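Local coordinates for protein phosphoserine aminotransferase (PDB 2C0R) that catalyses the reversible, pyridoxal-phosphate-dependent transfer of an amino group between glutamate and phosphorylated 2-oxo acids in the making of serine and pyridoxine, at residues R4-N9 and Y344-A349; P132-I137 and A157-F162; G284-C289 and E355-S360. The protein carries 1 engineered substitution. All coordinates share one frame; numbering follows the deposited sequence.

Interaction 1: residues R4-N9 and Y344-A349; sequences RAYNFN and YESCEA
Tyr6, on the short N-terminal strand of this class-V aminotransferase, and Phe8, just after it, pack against Ser346, Cys347 and Ala349 in the opening turns of the C-terminal helix. The methyl group of Ala349 makes the CH-pi contact: CB lies over one face of the Tyr6 ring, 3.6 Å from the centroid and 17° off the normal, shifted toward the rim, with CZ of Tyr6 at 3.5 Å. The OG of Ser346 sits at the edge of the same ring, 3.7 Å from Tyr6 CD2. With CG beside the backbone N (chi1 -74°), Phe8 presents its tip: CZ is 3.3 Å from the carbonyl oxygen of Ser346, which lies in the ring plane, and CE2 is 4.1 Å from Cys347 SG, a sulfur-aromatic contact at the edge. A water donates to Asn7 O at 2.9 Å and is hydrogen-bonded to Ser346 OG at 2.8 Å. Asn7 OD1 accepts from Asn9 N in an Asx turn at the end of the strand. Strand 6-7 pairs in parallel with 322-323, whose Phe322 also touches Tyr6, Phe8 and Ala349; helix 260-280 packs on Cys347, while Asn7 ND2 bonds Glu39 O of the second subunit.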
loop_
_atom_site.group_PDB
_atom_site.type_symbol
_atom_site.label_atom_id
_atom_site.label_comp_id
_atom_site.label_asym_id
_atom_site.label_seq_id
_atom_site.Cartn_x
_atom_site.Cartn_y
_atom_site.Cartn_z
ATOM N N ARG A 4 -19.732 -19.905 1.149
ATOM C CA ARG A 4 -19.169 -18.616 1.618
ATOM C C ARG A 4 -19.306 -18.513 3.121
ATOM O O ARG A 4 -20.389 -18.792 3.663
ATOM C CB ARG A 4 -19.887 -17.451 0.936
ATOM C CG ARG A 4 -19.552 -17.312 -0.550
ATOM C CD ARG A 4 -18.189 -16.618 -0.742
ATOM N NE ARG A 4 -18.358 -15.158 -0.619
ATOM C CZ ARG A 4 -17.370 -14.275 -0.460
ATOM N NH1 ARG A 4 -16.116 -14.700 -0.398
ATOM N NH2 ARG A 4 -17.624 -12.971 -0.372
ATOM N N ALA A 5 -18.257 -18.093 3.810
ATOM C CA ALA A 5 -18.356 -17.841 5.241
ATOM C C ALA A 5 -19.300 -16.673 5.517
ATOM O O ALA A 5 -19.475 -15.754 4.742
ATOM C CB ALA A 5 -16.969 -17.550 5.779
ATOM N N TYR A 6 -19.943 -16.739 6.693
ATOM C CA TYR A 6 -20.701 -15.605 7.184
ATOM C C TYR A 6 -19.691 -14.644 7.799
ATOM O O TYR A 6 -19.357 -14.738 8.986
ATOM C CB TYR A 6 -21.675 -16.059 8.251
ATOM C CG TYR A 6 -22.743 -16.995 7.730
ATOM C CD1 TYR A 6 -23.045 -18.123 8.502
ATOM C CD2 TYR A 6 -23.434 -16.751 6.554
ATOM C CE1 TYR A 6 -24.014 -19.025 8.103
ATOM C CE2 TYR A 6 -24.404 -17.655 6.151
ATOM C CZ TYR A 6 -24.678 -18.771 6.919
ATOM O OH TYR A 6 -25.662 -19.660 6.507
ATOM N N ASN A 7 -19.199 -13.758 6.946
ATOM C CA ASN A 7 -18.032 -12.941 7.277
ATOM C C ASN A 7 -18.417 -11.602 7.864
ATOM O O ASN A 7 -18.906 -10.767 7.102
ATOM C CB ASN A 7 -17.231 -12.730 5.998
ATOM C CG ASN A 7 -15.904 -12.032 6.273
ATOM O OD1 ASN A 7 -15.607 -11.760 7.435
ATOM N ND2 ASN A 7 -15.186 -11.753 5.181
ATOM N N PHE A 8 -18.200 -11.459 9.174
ATOM C CA PHE A 8 -18.450 -10.215 9.884
ATOM C C PHE A 8 -17.153 -9.532 10.310
ATOM O O PHE A 8 -17.156 -8.705 11.206
ATOM C CB PHE A 8 -19.333 -10.486 11.114
ATOM C CG PHE A 8 -20.777 -10.763 10.690
ATOM C CD1 PHE A 8 -21.145 -12.078 10.504
ATOM C CD2 PHE A 8 -21.693 -9.754 10.508
ATOM C CE1 PHE A 8 -22.444 -12.380 10.124
ATOM C CE2 PHE A 8 -23.000 -10.033 10.119
ATOM C CZ PHE A 8 -23.379 -11.367 9.937
ATOM N N ASN A 9 -16.060 -9.810 9.617
ATOM C CA ASN A 9 -14.805 -9.175 9.891
ATOM C C ASN A 9 -14.931 -7.647 9.757
ATOM O O ASN A 9 -15.668 -7.121 8.913
ATOM C CB ASN A 9 -13.752 -9.612 8.867
ATOM C CG ASN A 9 -13.078 -10.909 9.222
ATOM O OD1 ASN A 9 -12.657 -11.665 8.339
ATOM N ND2 ASN A 9 -12.931 -11.174 10.499
ATOM N N TYR A 344 -27.375 -9.604 3.191
ATOM C CA TYR A 344 -28.446 -9.739 4.180
ATOM C C TYR A 344 -28.521 -11.162 4.669
ATOM O O TYR A 344 -28.778 -11.398 5.856
ATOM C CB TYR A 344 -29.740 -9.311 3.513
ATOM C CG TYR A 344 -30.944 -9.388 4.424
ATOM C CD1 TYR A 344 -31.033 -8.534 5.509
ATOM C CD2 TYR A 344 -31.979 -10.299 4.158
ATOM C CE1 TYR A 344 -32.118 -8.565 6.367
ATOM C CE2 TYR A 344 -33.062 -10.321 5.033
ATOM C CZ TYR A 344 -33.127 -9.466 6.113
ATOM O OH TYR A 344 -34.229 -9.512 6.951
ATOM N N GLU A 345 -28.259 -12.136 3.799
ATOM C CA GLU A 345 -28.319 -13.528 4.270
ATOM C C GLU A 345 -27.320 -13.799 5.394
ATOM O O GLU A 345 -27.623 -14.640 6.278
ATOM C CB GLU A 345 -28.109 -14.446 3.049
ATOM C CG GLU A 345 -29.297 -14.345 2.107
ATOM C CD GLU A 345 -29.322 -13.117 1.197
ATOM O OE1 GLU A 345 -28.308 -12.360 1.156
ATOM O OE2 GLU A 345 -30.363 -12.858 0.533
ATOM N N SER A 346 -26.156 -13.141 5.422
ATOM C CA SER A 346 -25.271 -13.333 6.572
ATOM C C SER A 346 -25.918 -12.826 7.859
ATOM O O SER A 346 -25.794 -13.399 8.954
ATOM C CB SER A 346 -23.949 -12.586 6.379
ATOM O OG SER A 346 -23.146 -13.268 5.414
ATOM N N CYS A 347 -26.631 -11.700 7.707
ATOM C CA CYS A 347 -27.290 -11.091 8.864
ATOM C C CYS A 347 -28.455 -11.957 9.338
ATOM O O CYS A 347 -28.692 -12.121 10.515
ATOM C CB CYS A 347 -27.771 -9.702 8.450
ATOM S SG CYS A 347 -26.333 -8.644 8.089
ATOM N N GLU A 348 -29.226 -12.524 8.422
ATOM C CA GLU A 348 -30.300 -13.463 8.834
ATOM C C GLU A 348 -29.729 -14.657 9.559
ATOM O O GLU A 348 -30.255 -15.112 10.582
ATOM C CB GLU A 348 -31.028 -13.961 7.587
ATOM C CG GLU A 348 -31.895 -12.932 6.909
ATOM C CD GLU A 348 -32.563 -13.537 5.676
ATOM O OE1 GLU A 348 -31.806 -13.936 4.766
ATOM O OE2 GLU A 348 -33.807 -13.597 5.617
ATOM N N ALA A 349 -28.609 -15.170 9.040
ATOM C CA ALA A 349 -27.984 -16.291 9.738
ATOM C C ALA A 349 -27.526 -15.902 11.120
ATOM O O ALA A 349 -27.722 -16.644 12.087
ATOM C CB ALA A 349 -26.834 -16.845 8.896
HETATM O O HOH W 1 -20.721 -11.864 5.178
#

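Interaction 2: residues P132-I137 and A157-F162; sequences PKLQEI and AQFKAF
Leu134 drives its two methyl groups against the backbone carbonyls of Ala161 and Phe162, while Phe159 turns its ring edge to Pro132. Leu134 CD1 comes to 3.4 Å from the carbonyl carbon of Phe162 and is about as near to its oxygen; CD2 lies 3.7 Å from Ala161 O. The leucine thus rests on peptide groups more than on side chains, although CD1 also reaches Ala161 CB at 4.3 Å. On the Phe159 ring, CE2 is 3.6 Å from Pro132 O, which lies near the ring plane, and CZ is 4.2 Å from Pro132 CD. Leu134 CD2 is more distant from this ring and approaches it obliquely. The first torsion of Leu134, -69°, sets CG anti to the carbonyl carbon, beside the backbone N, while CB already points toward 157-162.

Behind this shell, in the loop between strands 117-122 and 143-149, a short 3-10 turn, residues 134-136, carries Leu134. Glu136 OE2 folds back to accept from Lys133 N at 2.8 Å, nearly straight at 157°, with the donor well above the carboxylate plane, which ties the side chain to the turn. On the opposing segment, which runs on from the short strand 157-158, Phe159 O accepts from Arg181 NH2 and Phe162 O from Gln187 NE2, and the Phe162 ring meets Phe188 edge-to-face. Val98, on strand 94-99 of the large-domain sheet, touches both Pro132 and Phe159, whose side chain lies about 10 Å from the bound pyridoxal phosphate.

The contact is chiefly apolar, but its closest approaches set aliphatic or aromatic carbon against peptide carbonyls. Fit therefore depends on the course of the main chain, and the carbonyl of Pro132 probably meets the weakly positive hydrogen rim of Phe159.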
loop_
_atom_site.group_PDB
_atom_site.type_symbol
_atom_site.label_atom_id
_atom_site.label_comp_id
_atom_site.label_asym_id
_atom_site.label_seq_id
_atom_site.Cartn_x
_atom_site.Cartn_y
_atom_site.Cartn_z
ATOM N N PRO A 132 -21.571 13.211 20.742
ATOM C CA PRO A 132 -21.830 14.627 20.972
ATOM C C PRO A 132 -22.865 15.079 19.959
ATOM O O PRO A 132 -22.833 14.747 18.784
ATOM C CB PRO A 132 -20.521 15.323 20.696
ATOM C CG PRO A 132 -19.572 14.286 20.228
ATOM C CD PRO A 132 -20.192 12.923 20.291
ATOM N N LYS A 133 -23.812 15.866 20.452
ATOM C CA LYS A 133 -24.683 16.574 19.524
ATOM C C LYS A 133 -23.887 17.610 18.732
ATOM O O LYS A 133 -22.864 18.145 19.217
ATOM C CB LYS A 133 -25.784 17.291 20.303
ATOM C CG LYS A 133 -26.669 16.365 21.108
ATOM C CD LYS A 133 -27.687 17.145 21.957
ATOM C CE LYS A 133 -28.694 16.243 22.658
ATOM N NZ LYS A 133 -29.951 16.925 23.087
ATOM N N LEU A 134 -24.373 17.945 17.539
ATOM C CA LEU A 134 -23.596 18.887 16.710
ATOM C C LEU A 134 -23.424 20.232 17.401
ATOM O O LEU A 134 -22.390 20.909 17.221
ATOM C CB LEU A 134 -24.248 18.992 15.327
ATOM C CG LEU A 134 -24.172 17.758 14.430
ATOM C CD1 LEU A 134 -24.493 18.107 12.984
ATOM C CD2 LEU A 134 -22.805 17.075 14.494
ATOM N N GLN A 135 -24.395 20.625 18.228
ATOM C CA GLN A 135 -24.444 21.888 18.975
ATOM C C GLN A 135 -23.321 21.980 20.000
ATOM O O GLN A 135 -22.912 23.060 20.417
ATOM C CB GLN A 135 -25.788 22.019 19.680
ATOM N N GLU A 136 -22.828 20.796 20.401
ATOM C CA GLU A 136 -21.770 20.769 21.397
ATOM C C GLU A 136 -20.402 20.964 20.744
ATOM O O GLU A 136 -19.458 21.138 21.525
ATOM C CB GLU A 136 -21.686 19.471 22.199
ATOM C CG GLU A 136 -22.940 18.961 22.856
ATOM C CD GLU A 136 -22.765 17.512 23.249
ATOM O OE1 GLU A 136 -21.660 17.112 23.672
ATOM O OE2 GLU A 136 -23.740 16.769 23.104
ATOM N N ILE A 137 -20.272 20.914 19.427
ATOM C CA ILE A 137 -18.942 21.103 18.816
ATOM C C ILE A 137 -18.527 22.558 18.785
ATOM O O ILE A 137 -19.172 23.408 18.209
ATOM C CB ILE A 137 -18.898 20.543 17.386
ATOM C CG1 ILE A 137 -19.282 19.084 17.386
ATOM C CG2 ILE A 137 -17.523 20.831 16.789
ATOM C CD1 ILE A 137 -19.470 18.402 16.056
ATOM N N ALA A 157 -20.484 3.444 17.092
ATOM C CA ALA A 157 -21.236 4.678 17.078
ATOM C C ALA A 157 -21.033 5.342 15.711
ATOM O O ALA A 157 -19.979 5.186 15.065
ATOM C CB ALA A 157 -20.825 5.648 18.176
ATOM N N GLN A 158 -22.018 6.105 15.266
ATOM C CA GLN A 158 -21.956 6.724 13.951
ATOM C C GLN A 158 -22.732 8.038 13.927
ATOM O O GLN A 158 -23.889 8.092 14.409
ATOM C CB GLN A 158 -22.581 5.745 12.936
ATOM C CG GLN A 158 -22.467 6.302 11.504
ATOM C CD GLN A 158 -23.071 5.263 10.557
ATOM O OE1 GLN A 158 -24.017 4.514 10.944
ATOM N NE2 GLN A 158 -22.540 5.175 9.336
ATOM N N PHE A 159 -22.143 9.079 13.379
ATOM C CA PHE A 159 -22.887 10.307 13.135
ATOM C C PHE A 159 -23.862 10.150 11.987
ATOM O O PHE A 159 -23.527 9.574 10.958
ATOM C CB PHE A 159 -21.953 11.480 12.753
ATOM C CG PHE A 159 -21.144 12.019 13.905
ATOM C CD1 PHE A 159 -19.803 11.766 14.055
ATOM C CD2 PHE A 159 -21.775 12.809 14.895
ATOM C CE1 PHE A 159 -19.063 12.283 15.109
ATOM C CE2 PHE A 159 -21.033 13.333 15.954
ATOM C CZ PHE A 159 -19.671 13.059 16.077
ATOM N N LYS A 160 -25.049 10.711 12.216
ATOM C CA LYS A 160 -26.022 10.736 11.120
ATOM C C LYS A 160 -25.916 12.007 10.291
ATOM O O LYS A 160 -26.475 12.084 9.216
ATOM C CB LYS A 160 -27.458 10.698 11.632
ATOM C CG LYS A 160 -27.702 9.472 12.529
ATOM C CD LYS A 160 -29.189 9.549 12.938
ATOM C CE LYS A 160 -29.397 8.867 14.286
ATOM N NZ LYS A 160 -29.113 7.432 14.154
ATOM N N ALA A 161 -25.247 13.015 10.815
ATOM C CA ALA A 161 -25.149 14.305 10.157
ATOM C C ALA A 161 -23.883 14.987 10.669
ATOM O O ALA A 161 -23.386 14.650 11.743
ATOM C CB ALA A 161 -26.346 15.197 10.464
ATOM N N PHE A 162 -23.398 15.927 9.895
ATOM C CA PHE A 162 -22.128 16.607 10.112
ATOM C C PHE A 162 -22.369 18.108 10.290
ATOM O O PHE A 162 -23.319 18.682 9.747
ATOM C CB PHE A 162 -21.217 16.356 8.916
ATOM C CG PHE A 162 -21.083 14.856 8.645
ATOM C CD1 PHE A 162 -21.622 14.322 7.488
ATOM C CD2 PHE A 162 -20.415 14.051 9.549
ATOM C CE1 PHE A 162 -21.491 12.971 7.209
ATOM C CE2 PHE A 162 -20.339 12.687 9.266
ATOM C CZ PHE A 162 -20.890 12.125 8.121
#

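Interaction 3: residues G284-C289 and E355-S360; sequences GFYRGC and EHFKRS
Phe285 and Tyr286 leave the backbone in different ways: CG of Phe285 is anti to its own N (chi1 -174°), whereas CG of Tyr286 lies beside N and anti to the carbonyl carbon (chi1 -61°), and both rings end against Phe357 and Lys358. The loop leading into edge strand 287-288 of a three-stranded antiparallel sheet packs here on the last turns of the C-terminal helix. The backbone of Lys358 supplies the cover for Phe285: CA stands over one face, 3.9 Å from the ring centroid and 17° off the normal, in a CH-pi contact. At its far edge the ring meets Phe357, CZ to CD2 at 3.7 Å; each of these atoms lies near the plane of the other ring, so the two phenyl groups meet rim to rim. The CD2 of Phe285 in turn sits 3.5 Å above the centre of the Tyr286 ring. An alanine at Phe285 would probably uncover this face of Tyr286 and open a gap beside Lys358 CA and the Phe357 ring, loosening the helix end against the loop before strand 287-288.

Tyr286 OH lies 3.7 Å from Phe357 CB and at a like distance from Lys358 N; its hydrogen bond goes to Met354 O, one turn back in the helix. Phe313 meets Phe357 edge-to-face, and Leu304 touches Phe285, Tyr286 and Phe357.

The aliphatic part of Lys358 crosses Phe285 obliquely, CG to CG at 4.0 Å, before the chain bends away. Its NZ makes a salt bridge to Glu355 OE2 at 2.7 Å, approaching from above the carboxylate plane.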
loop_
_atom_site.group_PDB
_atom_site.type_symbol
_atom_site.label_atom_id
_atom_site.label_comp_id
_atom_site.label_asym_id
_atom_site.label_seq_id
_atom_site.Cartn_x
_atom_site.Cartn_y
_atom_site.Cartn_z
ATOM N N GLY A 284 -33.024 -8.896 27.460
ATOM C CA GLY A 284 -31.857 -8.416 28.201
ATOM C C GLY A 284 -30.665 -9.322 28.004
ATOM O O GLY A 284 -29.588 -9.085 28.571
ATOM N N PHE A 285 -30.818 -10.375 27.191
ATOM C CA PHE A 285 -29.681 -11.297 27.030
ATOM C C PHE A 285 -28.544 -10.699 26.206
ATOM O O PHE A 285 -27.376 -10.992 26.449
ATOM C CB PHE A 285 -30.164 -12.570 26.348
ATOM C CG PHE A 285 -29.113 -13.666 26.250
ATOM C CD1 PHE A 285 -28.866 -14.560 27.282
ATOM C CD2 PHE A 285 -28.339 -13.790 25.098
ATOM C CE1 PHE A 285 -27.893 -15.549 27.198
ATOM C CE2 PHE A 285 -27.393 -14.791 25.013
ATOM C CZ PHE A 285 -27.151 -15.689 26.025
ATOM N N TYR A 286 -28.902 -9.886 25.225
ATOM C CA TYR A 286 -27.995 -9.100 24.426
ATOM C C TYR A 286 -28.219 -7.619 24.765
ATOM O O TYR A 286 -29.371 -7.213 24.863
ATOM C CB TYR A 286 -28.178 -9.261 22.909
ATOM C CG TYR A 286 -27.943 -10.709 22.471
ATOM C CD1 TYR A 286 -29.011 -11.431 21.950
ATOM C CD2 TYR A 286 -26.698 -11.318 22.597
ATOM C CE1 TYR A 286 -28.836 -12.738 21.546
ATOM C CE2 TYR A 286 -26.532 -12.637 22.208
ATOM C CZ TYR A 286 -27.619 -13.333 21.686
ATOM O OH TYR A 286 -27.503 -14.642 21.289
ATOM N N ARG A 287 -27.194 -6.819 24.936
ATOM C CA ARG A 287 -27.344 -5.403 25.187
ATOM C C ARG A 287 -26.436 -4.623 24.224
ATOM O O ARG A 287 -25.276 -5.030 24.013
ATOM C CB ARG A 287 -26.889 -4.986 26.567
ATOM C CG ARG A 287 -27.597 -5.511 27.776
ATOM C CD ARG A 287 -26.890 -5.387 29.107
ATOM N NE ARG A 287 -25.506 -4.946 29.190
ATOM C CZ ARG A 287 -24.465 -5.699 29.548
ATOM N NH1 ARG A 287 -24.590 -6.989 29.848
ATOM N NH2 ARG A 287 -23.259 -5.149 29.582
ATOM N N GLY A 288 -26.935 -3.530 23.704
ATOM C CA GLY A 288 -26.058 -2.733 22.832
ATOM C C GLY A 288 -24.970 -1.995 23.607
ATOM O O GLY A 288 -25.045 -1.896 24.839
ATOM N N CYS A 289 -23.944 -1.434 22.970
ATOM C CA CYS A 289 -22.782 -0.791 23.596
ATOM C C CYS A 289 -22.609 0.713 23.420
ATOM O O CYS A 289 -21.599 1.375 23.884
ATOM C CB CYS A 289 -21.488 -1.425 23.036
ATOM S SG CYS A 289 -21.315 -3.049 23.806
ATOM N N GLU A 355 -30.590 -16.129 18.195
ATOM C CA GLU A 355 -31.808 -16.639 18.835
ATOM C C GLU A 355 -31.549 -17.987 19.486
ATOM O O GLU A 355 -31.940 -18.219 20.623
ATOM C CB GLU A 355 -32.905 -16.743 17.772
ATOM C CG GLU A 355 -34.168 -17.332 18.380
ATOM C CD GLU A 355 -34.959 -16.422 19.291
ATOM O OE1 GLU A 355 -35.834 -16.950 19.993
ATOM O OE2 GLU A 355 -34.729 -15.185 19.325
ATOM N N HIS A 356 -30.880 -18.901 18.789
ATOM C CA HIS A 356 -30.491 -20.188 19.350
ATOM C C HIS A 356 -29.620 -20.043 20.602
ATOM O O HIS A 356 -29.834 -20.737 21.620
ATOM C CB HIS A 356 -29.706 -21.064 18.357
ATOM C CG HIS A 356 -29.075 -22.278 18.991
ATOM N ND1 HIS A 356 -29.803 -23.351 19.482
ATOM C CD2 HIS A 356 -27.782 -22.612 19.228
ATOM C CE1 HIS A 356 -29.024 -24.278 19.994
ATOM N NE2 HIS A 356 -27.776 -23.848 19.842
ATOM N N PHE A 357 -28.618 -19.182 20.534
ATOM C CA PHE A 357 -27.712 -19.089 21.689
ATOM C C PHE A 357 -28.432 -18.524 22.891
ATOM O O PHE A 357 -28.247 -18.975 24.014
ATOM C CB PHE A 357 -26.494 -18.248 21.259
ATOM C CG PHE A 357 -25.356 -18.344 22.250
ATOM C CD1 PHE A 357 -24.381 -19.308 22.101
ATOM C CD2 PHE A 357 -25.308 -17.463 23.324
ATOM C CE1 PHE A 357 -23.345 -19.343 23.014
ATOM C CE2 PHE A 357 -24.269 -17.508 24.230
ATOM C CZ PHE A 357 -23.304 -18.492 24.097
ATOM N N LYS A 358 -29.293 -17.543 22.652
ATOM C CA LYS A 358 -30.119 -17.010 23.752
ATOM C C LYS A 358 -31.015 -18.006 24.423
ATOM O O LYS A 358 -31.133 -18.087 25.646
ATOM C CB LYS A 358 -30.949 -15.877 23.105
ATOM C CG LYS A 358 -31.996 -15.272 24.053
ATOM C CD LYS A 358 -32.724 -14.177 23.273
ATOM C CE LYS A 358 -33.709 -14.725 22.255
ATOM N NZ LYS A 358 -34.362 -13.598 21.526
ATOM N N ARG A 359 -31.700 -18.779 23.558
ATOM C CA ARG A 359 -32.583 -19.811 24.071
ATOM C C ARG A 359 -31.853 -20.889 24.865
ATOM O O ARG A 359 -32.470 -21.414 25.812
ATOM C CB ARG A 359 -33.357 -20.475 22.904
ATOM C CG ARG A 359 -34.404 -19.605 22.243
ATOM C CD ARG A 359 -35.283 -20.369 21.282
ATOM N NE ARG A 359 -34.687 -20.679 19.989
ATOM C CZ ARG A 359 -35.273 -20.452 18.822
ATOM N NH1 ARG A 359 -36.484 -19.903 18.789
ATOM N NH2 ARG A 359 -34.639 -20.779 17.706
ATOM N N SER A 360 -30.649 -21.284 24.473
ATOM C CA SER A 360 -29.919 -22.362 25.138
ATOM C C SER A 360 -29.063 -21.863 26.291
ATOM O O SER A 360 -28.752 -22.592 27.246
ATOM C CB SER A 360 -29.100 -23.122 24.070
ATOM O OG SER A 360 -28.226 -22.240 23.381
#

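How the interactions relate
Interactions 1 and 3 share helix 344-361: the first binds its beginning to the N-terminal strand, the other its end to the approach of strand 287-288. Their centres are 18 Å apart, with nearest atoms about 7 Å apart, and their segments alternate along the chain, so one helix ties together parts distant in sequence. Interaction 2 lies beside the seven-stranded sheet, its centre 30 Å from that of interaction 1 and 29 Å from that of interaction 3, though its nearest atoms come within about 7 Å of the latter. In sequence it is nested within the loop closed by interaction 1 and is complete before interaction 3 opens. Two contacts thus fix the two ends of the C-terminal helix, and the third packs loops at the sheet that carries the cofactor site.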